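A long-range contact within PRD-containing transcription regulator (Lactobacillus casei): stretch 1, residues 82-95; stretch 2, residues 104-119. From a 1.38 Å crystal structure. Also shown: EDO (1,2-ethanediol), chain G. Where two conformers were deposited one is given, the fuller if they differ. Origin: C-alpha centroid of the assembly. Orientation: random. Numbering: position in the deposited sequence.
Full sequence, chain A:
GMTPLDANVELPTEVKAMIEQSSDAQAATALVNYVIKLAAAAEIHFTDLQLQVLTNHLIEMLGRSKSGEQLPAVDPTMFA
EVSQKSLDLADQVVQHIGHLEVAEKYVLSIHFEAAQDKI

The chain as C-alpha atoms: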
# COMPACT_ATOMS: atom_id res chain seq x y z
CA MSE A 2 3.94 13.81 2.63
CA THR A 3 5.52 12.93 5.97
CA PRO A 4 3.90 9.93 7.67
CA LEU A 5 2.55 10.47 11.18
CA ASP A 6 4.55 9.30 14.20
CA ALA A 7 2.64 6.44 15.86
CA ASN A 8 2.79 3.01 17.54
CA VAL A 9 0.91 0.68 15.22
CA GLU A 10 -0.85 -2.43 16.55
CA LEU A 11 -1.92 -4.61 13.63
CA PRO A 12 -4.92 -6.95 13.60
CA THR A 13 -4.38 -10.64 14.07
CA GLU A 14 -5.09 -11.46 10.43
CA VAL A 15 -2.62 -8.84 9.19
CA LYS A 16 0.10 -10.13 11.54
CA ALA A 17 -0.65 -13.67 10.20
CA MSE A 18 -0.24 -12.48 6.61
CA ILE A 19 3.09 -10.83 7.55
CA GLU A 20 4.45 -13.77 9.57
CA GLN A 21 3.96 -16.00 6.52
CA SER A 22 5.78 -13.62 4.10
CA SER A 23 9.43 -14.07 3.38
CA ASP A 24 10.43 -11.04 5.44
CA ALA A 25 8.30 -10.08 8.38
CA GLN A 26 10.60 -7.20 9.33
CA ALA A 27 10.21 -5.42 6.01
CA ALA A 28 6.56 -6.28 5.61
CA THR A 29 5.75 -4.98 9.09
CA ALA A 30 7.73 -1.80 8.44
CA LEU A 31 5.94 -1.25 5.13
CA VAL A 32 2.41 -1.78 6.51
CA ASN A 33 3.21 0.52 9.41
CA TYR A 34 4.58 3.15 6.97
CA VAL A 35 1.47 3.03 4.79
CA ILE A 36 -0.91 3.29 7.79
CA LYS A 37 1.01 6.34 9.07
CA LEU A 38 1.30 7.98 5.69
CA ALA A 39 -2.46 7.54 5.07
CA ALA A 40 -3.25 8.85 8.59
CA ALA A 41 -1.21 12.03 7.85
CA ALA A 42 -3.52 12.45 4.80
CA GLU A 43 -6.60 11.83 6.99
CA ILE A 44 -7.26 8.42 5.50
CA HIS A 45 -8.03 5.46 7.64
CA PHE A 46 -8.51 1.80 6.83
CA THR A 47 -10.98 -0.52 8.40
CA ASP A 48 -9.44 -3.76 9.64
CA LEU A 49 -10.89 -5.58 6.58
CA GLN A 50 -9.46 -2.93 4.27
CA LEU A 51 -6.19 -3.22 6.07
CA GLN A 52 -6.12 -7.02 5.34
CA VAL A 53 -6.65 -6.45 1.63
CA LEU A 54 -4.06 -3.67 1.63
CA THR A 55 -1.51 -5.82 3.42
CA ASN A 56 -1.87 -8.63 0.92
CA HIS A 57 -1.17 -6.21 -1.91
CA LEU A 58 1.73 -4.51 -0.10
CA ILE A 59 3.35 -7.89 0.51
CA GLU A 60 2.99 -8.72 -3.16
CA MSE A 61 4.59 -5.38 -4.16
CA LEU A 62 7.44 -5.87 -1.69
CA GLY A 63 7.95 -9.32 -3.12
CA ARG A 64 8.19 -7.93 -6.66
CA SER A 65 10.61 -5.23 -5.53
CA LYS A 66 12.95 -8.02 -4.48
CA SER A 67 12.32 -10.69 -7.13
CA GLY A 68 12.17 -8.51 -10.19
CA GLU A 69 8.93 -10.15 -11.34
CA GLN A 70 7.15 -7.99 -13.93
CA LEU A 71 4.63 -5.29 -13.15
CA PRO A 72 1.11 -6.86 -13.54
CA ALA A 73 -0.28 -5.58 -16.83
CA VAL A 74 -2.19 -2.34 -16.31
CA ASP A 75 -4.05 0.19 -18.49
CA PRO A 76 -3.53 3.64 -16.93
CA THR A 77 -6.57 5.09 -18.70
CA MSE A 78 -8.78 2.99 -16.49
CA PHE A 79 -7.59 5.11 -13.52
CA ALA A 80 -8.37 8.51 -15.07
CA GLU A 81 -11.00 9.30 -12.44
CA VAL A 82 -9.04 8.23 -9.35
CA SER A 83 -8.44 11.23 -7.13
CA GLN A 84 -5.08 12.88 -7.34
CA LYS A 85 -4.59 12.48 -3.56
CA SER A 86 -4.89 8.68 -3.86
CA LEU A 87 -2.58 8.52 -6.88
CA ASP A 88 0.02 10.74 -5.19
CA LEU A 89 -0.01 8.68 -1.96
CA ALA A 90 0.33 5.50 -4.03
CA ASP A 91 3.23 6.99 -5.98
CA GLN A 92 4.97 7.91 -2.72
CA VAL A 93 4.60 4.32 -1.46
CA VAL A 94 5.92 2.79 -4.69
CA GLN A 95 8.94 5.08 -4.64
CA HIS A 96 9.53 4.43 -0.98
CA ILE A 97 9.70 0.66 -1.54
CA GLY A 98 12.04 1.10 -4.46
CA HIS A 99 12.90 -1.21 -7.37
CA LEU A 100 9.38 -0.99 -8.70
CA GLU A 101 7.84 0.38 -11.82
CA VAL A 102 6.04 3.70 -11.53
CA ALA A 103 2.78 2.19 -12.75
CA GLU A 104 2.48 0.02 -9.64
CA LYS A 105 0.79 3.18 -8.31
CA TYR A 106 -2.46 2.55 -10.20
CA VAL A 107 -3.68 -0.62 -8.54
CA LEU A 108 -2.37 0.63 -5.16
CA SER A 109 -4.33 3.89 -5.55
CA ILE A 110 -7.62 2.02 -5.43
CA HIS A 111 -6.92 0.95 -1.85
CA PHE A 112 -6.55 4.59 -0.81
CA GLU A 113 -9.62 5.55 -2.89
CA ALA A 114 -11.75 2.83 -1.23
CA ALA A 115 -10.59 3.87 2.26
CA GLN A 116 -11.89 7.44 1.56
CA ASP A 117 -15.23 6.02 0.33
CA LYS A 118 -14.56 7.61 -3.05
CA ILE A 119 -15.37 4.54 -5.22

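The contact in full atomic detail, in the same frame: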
# COMPACT_ATOMS: atom_id res chain seq x y z
N VAL A 82 -9.56 8.35 -10.72
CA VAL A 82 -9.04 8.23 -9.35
C VAL A 82 -8.54 9.58 -8.85
O VAL A 82 -7.91 10.31 -9.57
CB VAL A 82 -7.90 7.19 -9.28
CG1 VAL A 82 -7.32 7.13 -7.89
CG2 VAL A 82 -8.40 5.85 -9.73
N SER A 83 -8.85 9.94 -7.62
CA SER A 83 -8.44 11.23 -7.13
C SER A 83 -6.94 11.38 -7.11
O SER A 83 -6.18 10.43 -6.86
CB SER A 83 -8.96 11.45 -5.72
OG SER A 83 -8.32 10.66 -4.69
N GLN A 84 -6.49 12.60 -7.33
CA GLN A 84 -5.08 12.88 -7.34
C GLN A 84 -4.42 12.51 -6.01
O GLN A 84 -3.28 12.06 -5.97
CB GLN A 84 -4.81 14.34 -7.69
CG GLN A 84 -3.38 14.57 -8.09
CD GLN A 84 -3.09 13.90 -9.37
OE1 GLN A 84 -3.78 14.15 -10.36
NE2 GLN A 84 -2.12 13.02 -9.38
N LYS A 85 -5.12 12.74 -4.91
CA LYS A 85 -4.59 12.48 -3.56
C LYS A 85 -4.26 10.99 -3.45
O LYS A 85 -3.16 10.62 -2.98
CB LYS A 85 -5.58 12.92 -2.52
CG LYS A 85 -5.14 12.66 -1.11
CD LYS A 85 -6.19 13.30 -0.16
CE LYS A 85 -5.82 13.05 1.25
NZ LYS A 85 -6.75 13.80 2.14
N SER A 86 -5.15 10.13 -3.90
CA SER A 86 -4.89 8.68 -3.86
C SER A 86 -3.71 8.30 -4.73
O SER A 86 -2.92 7.44 -4.35
CB SER A 86 -6.09 7.91 -4.26
OG SER A 86 -7.10 8.02 -3.22
N LEU A 87 -3.66 8.83 -5.94
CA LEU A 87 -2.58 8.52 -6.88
C LEU A 87 -1.26 9.00 -6.32
O LEU A 87 -0.23 8.31 -6.43
CB LEU A 87 -2.87 9.11 -8.26
CG LEU A 87 -3.94 8.42 -9.06
CD1 LEU A 87 -4.45 9.39 -10.19
CD2 LEU A 87 -3.40 7.12 -9.62
N ASP A 88 -1.23 10.19 -5.73
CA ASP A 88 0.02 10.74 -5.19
C ASP A 88 0.50 9.92 -3.98
O ASP A 88 1.70 9.67 -3.83
CB ASP A 88 -0.16 12.20 -4.76
CG ASP A 88 -0.34 13.16 -5.93
OD1 ASP A 88 -0.16 12.78 -7.11
OD2 ASP A 88 -0.68 14.35 -5.63
N LEU A 89 -0.41 9.52 -3.09
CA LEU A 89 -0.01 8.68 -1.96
C LEU A 89 0.53 7.36 -2.49
O LEU A 89 1.56 6.86 -1.99
CB LEU A 89 -1.18 8.47 -0.99
CG LEU A 89 -1.63 9.68 -0.21
CD1 LEU A 89 -2.99 9.45 0.43
CD2 LEU A 89 -0.57 9.96 0.87
N ALA A 90 -0.15 6.75 -3.46
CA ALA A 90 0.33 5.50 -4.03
C ALA A 90 1.71 5.66 -4.65
O ALA A 90 2.58 4.80 -4.46
CB ALA A 90 -0.66 4.96 -5.04
N ASP A 91 1.92 6.75 -5.40
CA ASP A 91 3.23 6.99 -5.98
C ASP A 91 4.31 7.09 -4.90
O ASP A 91 5.40 6.54 -5.05
CB ASP A 91 3.20 8.29 -6.81
CG ASP A 91 4.50 8.57 -7.50
OD1 ASP A 91 4.74 7.96 -8.53
OD2 ASP A 91 5.28 9.39 -7.03
N GLN A 92 4.00 7.77 -3.81
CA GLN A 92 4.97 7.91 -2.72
C GLN A 92 5.31 6.53 -2.17
O GLN A 92 6.49 6.24 -1.89
CB GLN A 92 4.40 8.78 -1.61
CG GLN A 92 5.40 9.02 -0.52
CD GLN A 92 5.01 10.11 0.45
OE1 GLN A 92 4.08 10.88 0.21
NE2 GLN A 92 5.75 10.19 1.55
N VAL A 93 4.33 5.66 -1.99
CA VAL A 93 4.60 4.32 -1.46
C VAL A 93 5.47 3.49 -2.39
O VAL A 93 6.46 2.87 -1.98
CB VAL A 93 3.32 3.57 -1.17
CG1 VAL A 93 3.58 2.08 -0.71
CG2 VAL A 93 2.53 4.25 -0.07
N VAL A 94 5.13 3.54 -3.67
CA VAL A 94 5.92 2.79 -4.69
C VAL A 94 7.37 3.24 -4.68
O VAL A 94 8.29 2.42 -4.66
CB VAL A 94 5.32 3.01 -6.06
CG1 VAL A 94 6.24 2.43 -7.19
CG2 VAL A 94 3.90 2.39 -6.14
N GLN A 95 7.60 4.55 -4.67
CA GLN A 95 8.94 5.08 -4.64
C GLN A 95 9.68 4.77 -3.37
O GLN A 95 10.89 4.58 -3.40
CB GLN A 95 8.92 6.56 -4.99
CG GLN A 95 8.36 6.87 -6.37
CD GLN A 95 9.06 6.14 -7.48
OE1 GLN A 95 8.43 5.40 -8.30
NE2 GLN A 95 10.31 6.30 -7.54
N GLU A 104 2.99 0.70 -10.80
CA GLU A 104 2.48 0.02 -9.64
C GLU A 104 1.52 0.96 -8.89
O GLU A 104 0.65 0.49 -8.14
CB GLU A 104 3.58 -0.39 -8.70
CG GLU A 104 4.51 -1.47 -9.17
CD GLU A 104 4.04 -2.91 -8.95
OE1 GLU A 104 3.03 -3.17 -8.23
OE2 GLU A 104 4.74 -3.80 -9.49
N LYS A 105 1.66 2.28 -9.05
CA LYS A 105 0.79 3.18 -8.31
C LYS A 105 -0.68 3.00 -8.63
O LYS A 105 -1.52 3.35 -7.80
CB LYS A 105 1.21 4.64 -8.54
CG LYS A 105 0.93 5.19 -9.90
CD LYS A 105 1.45 6.62 -10.09
CE LYS A 105 1.26 7.11 -11.47
NZ LYS A 105 1.69 8.57 -11.67
N TYR A 106 -1.02 2.56 -9.83
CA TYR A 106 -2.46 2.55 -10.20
C TYR A 106 -3.29 1.60 -9.38
O TYR A 106 -4.26 2.00 -8.71
CB TYR A 106 -2.59 2.33 -11.71
CG TYR A 106 -1.95 3.40 -12.55
CD1 TYR A 106 -2.38 4.71 -12.45
CD2 TYR A 106 -0.89 3.12 -13.43
CE1 TYR A 106 -1.78 5.68 -13.19
CE2 TYR A 106 -0.29 4.09 -14.16
CZ TYR A 106 -0.71 5.37 -14.04
OH TYR A 106 -0.09 6.38 -14.75
N VAL A 107 -2.90 0.35 -9.33
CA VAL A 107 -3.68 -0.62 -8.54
C VAL A 107 -3.63 -0.23 -7.06
O VAL A 107 -4.64 -0.30 -6.35
CB VAL A 107 -3.21 -2.04 -8.77
CG1 VAL A 107 -3.74 -3.02 -7.72
CG2 VAL A 107 -3.64 -2.48 -10.16
N LEU A 108 -2.47 0.22 -6.57
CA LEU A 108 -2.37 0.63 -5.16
C LEU A 108 -3.29 1.81 -4.85
O LEU A 108 -3.92 1.85 -3.79
CB LEU A 108 -0.94 0.94 -4.77
CG LEU A 108 -0.75 1.46 -3.33
CD1 LEU A 108 -1.22 0.46 -2.28
CD2 LEU A 108 0.72 1.83 -3.09
N SER A 109 -3.46 2.74 -5.79
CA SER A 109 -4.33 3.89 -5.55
C SER A 109 -5.76 3.53 -5.20
O SER A 109 -6.41 4.27 -4.45
CB SER A 109 -4.25 4.86 -6.74
OG SER A 109 -5.02 4.43 -7.83
N ILE A 110 -6.23 2.42 -5.72
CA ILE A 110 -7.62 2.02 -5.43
C ILE A 110 -7.82 1.70 -3.96
O ILE A 110 -8.91 1.93 -3.43
CB ILE A 110 -8.01 0.83 -6.32
CG1 ILE A 110 -7.84 1.16 -7.79
CG2 ILE A 110 -9.45 0.32 -6.05
CD1 ILE A 110 -8.50 2.43 -8.26
N HIS A 111 -6.81 1.21 -3.27
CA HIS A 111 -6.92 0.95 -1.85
C HIS A 111 -7.14 2.25 -1.11
O HIS A 111 -7.94 2.33 -0.22
CB HIS A 111 -5.68 0.23 -1.37
CG HIS A 111 -5.52 -1.14 -1.93
ND1 HIS A 111 -5.76 -2.27 -1.20
CD2 HIS A 111 -5.07 -1.55 -3.14
CE1 HIS A 111 -5.53 -3.33 -1.96
NE2 HIS A 111 -5.11 -2.93 -3.15
N PHE A 112 -6.38 3.29 -1.43
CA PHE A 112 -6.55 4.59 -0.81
C PHE A 112 -7.91 5.17 -1.20
O PHE A 112 -8.56 5.81 -0.36
CB PHE A 112 -5.45 5.57 -1.24
CG PHE A 112 -4.10 5.26 -0.70
CD1 PHE A 112 -3.81 5.52 0.62
CD2 PHE A 112 -3.09 4.78 -1.49
CE1 PHE A 112 -2.54 5.24 1.14
CE2 PHE A 112 -1.83 4.49 -0.99
CZ PHE A 112 -1.55 4.65 0.31
N GLU A 113 -8.35 5.02 -2.44
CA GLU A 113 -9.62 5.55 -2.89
C GLU A 113 -10.78 4.88 -2.12
O GLU A 113 -11.72 5.58 -1.67
CB GLU A 113 -9.72 5.35 -4.40
CG GLU A 113 -10.72 6.25 -5.15
CD GLU A 113 -10.25 7.68 -5.34
OE1 GLU A 113 -9.37 8.18 -4.59
OE2 GLU A 113 -10.82 8.39 -6.22
N ALA A 114 -10.73 3.57 -1.98
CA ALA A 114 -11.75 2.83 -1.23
C ALA A 114 -11.78 3.25 0.24
O ALA A 114 -12.88 3.37 0.84
CB ALA A 114 -11.54 1.34 -1.39
N ALA A 115 -10.64 3.48 0.85
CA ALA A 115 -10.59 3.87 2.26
C ALA A 115 -11.21 5.25 2.52
O ALA A 115 -11.60 5.53 3.64
CB ALA A 115 -9.17 3.80 2.81
N GLN A 116 -11.27 6.10 1.50
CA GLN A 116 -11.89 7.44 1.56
C GLN A 116 -13.36 7.37 1.18
O GLN A 116 -14.03 8.40 1.18
CB GLN A 116 -11.17 8.37 0.59
CG GLN A 116 -9.86 8.79 1.11
CD GLN A 116 -9.07 9.52 0.09
OE1 GLN A 116 -9.07 10.76 0.08
NE2 GLN A 116 -8.36 8.79 -0.76
N ASP A 117 -13.86 6.19 0.84
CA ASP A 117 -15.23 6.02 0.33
C ASP A 117 -15.43 6.89 -0.89
O ASP A 117 -16.41 7.64 -0.99
CB ASP A 117 -16.29 6.37 1.40
CG ASP A 117 -16.29 5.40 2.56
OD1 ASP A 117 -15.88 4.23 2.36
OD2 ASP A 117 -16.69 5.81 3.67
N LYS A 118 -14.47 6.84 -1.81
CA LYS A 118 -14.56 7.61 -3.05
C LYS A 118 -14.78 6.76 -4.29
O LYS A 118 -14.70 7.30 -5.40
CB LYS A 118 -13.30 8.47 -3.24
CG LYS A 118 -13.28 9.74 -2.37
CD LYS A 118 -12.14 10.68 -2.80
CE LYS A 118 -12.18 12.01 -2.01
N ILE A 119 -15.03 5.45 -4.11
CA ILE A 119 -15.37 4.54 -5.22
C ILE A 119 -16.83 4.03 -5.17
O ILE A 119 -17.20 3.16 -4.35
CB ILE A 119 -14.45 3.30 -5.24
CG1 ILE A 119 -13.01 3.68 -5.51
CG2 ILE A 119 -14.93 2.30 -6.32
CD1 ILE A 119 -12.13 2.49 -5.76
OXT ILE A 119 -17.68 4.46 -5.97
C1 EDO G . 9.02 8.66 2.85
O1 EDO G . 7.64 8.94 2.58
C2 EDO G . 9.76 8.73 1.54
O2 EDO G . 10.44 7.48 1.32
O HOH W 1 -8.90 12.03 -2.31
O HOH W 2 -9.36 12.54 1.97
O HOH W 3 4.30 9.13 -10.89

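Two helices, one through residues 84-95 and the other centred on 105-114, run in largely opposed directions, 126° between their N-to-C vectors, with axes approaching to 8.0 Å. At the closest points of the backbones, three of the four residues are small: Ser86 CA lies 5.1 Å from Ser109 CA, and Ala90 CA 4.9 Å from Lys105 CA. The contact buries 846 Å² in all, with a hydrogen-bond network at the start of the first helix and mostly apolar packing further along.

Val82, just ahead of the helix, spreads over the second helix, with CG2 3.7 Å from Ile110 CD1 and CG1 3.5 Å from Ser109 OG. The hydrogen of that hydroxyl is used within its own helix, where Ser109 OG donates to Tyr106 O at 2.7 Å, so the proton is satisfied without a partner across the contact.

Ser83 is the N-cap, and here the polar network begins. Its OG accepts a weak capping bond from Ser86 N (3.3 Å) while donating to Glu113 OE1 (2.7 Å); Ser83 N donates to Glu113 OE2 (2.9 Å). One carboxylate therefore takes hydrogen bonds from both the backbone and the side chain of the cap residue. The helix start, with its free NH groups, is a natural place for a negative charge, and Glu113 reaches it although its CA-to-CB bond points sideways. Water 1 extends the network, donating to Ser83 OG and to Gln116 OE1.

Lys85, fully extended, lays its CD 3.8 Å from Gln116 OE1, and water 2 bridges Lys85 NZ to that same oxygen. In the first turn of the helix, Ser86 OG donates to Glu113 OE1 (2.7 Å), so this single oxygen receives two serine hydroxyls. Gln116 NE2 in turn donates weakly to Ser86 OG (2.9 Å), and more squarely to Phe112 O (3.0 Å) within its own stretch. Ser86 is small and buried where the backbones are close, and its hydroxyl has partners on the other stretch.

Leu87 points sideways at CB, but its end comes nearer: CD2 packs 3.9 Å from Tyr106 CD1 and 3.6 Å from Ser109 OG. Leu89 supplies a CH-pi contact, its CB standing 3.9 Å from the centroid of the Phe112 ring and almost on the ring normal.

Ala90 is a knob in the other helix. Its CB sits among Lys105, Leu108, Ser109 and Phe112, only 3.3 Å from Lys105 O and 3.7 Å from Ser109 N, essentially against the opposing backbone. The packing is reciprocal, for Phe112 fits among Ser86, Leu89, Ala90 and Val93, and Lys105 among Leu87, Ala90, Asp91 and Val94.

At Asp91 the aliphatic part of Lys105 does the packing, with Lys105 CD 3.9 Å from Asp91 OD1. Asp91 OD1 and Lys105 NZ stay 4.4 Å apart, beyond a salt bridge, and water 3 joins them instead. Val93 continues the apolar packing, its CB 3.7 Å from Leu108 CD2 and its CG2 at the edge of the Phe112 ring. Val94 closes the contact, setting CG2 3.8 Å from Glu104 CB.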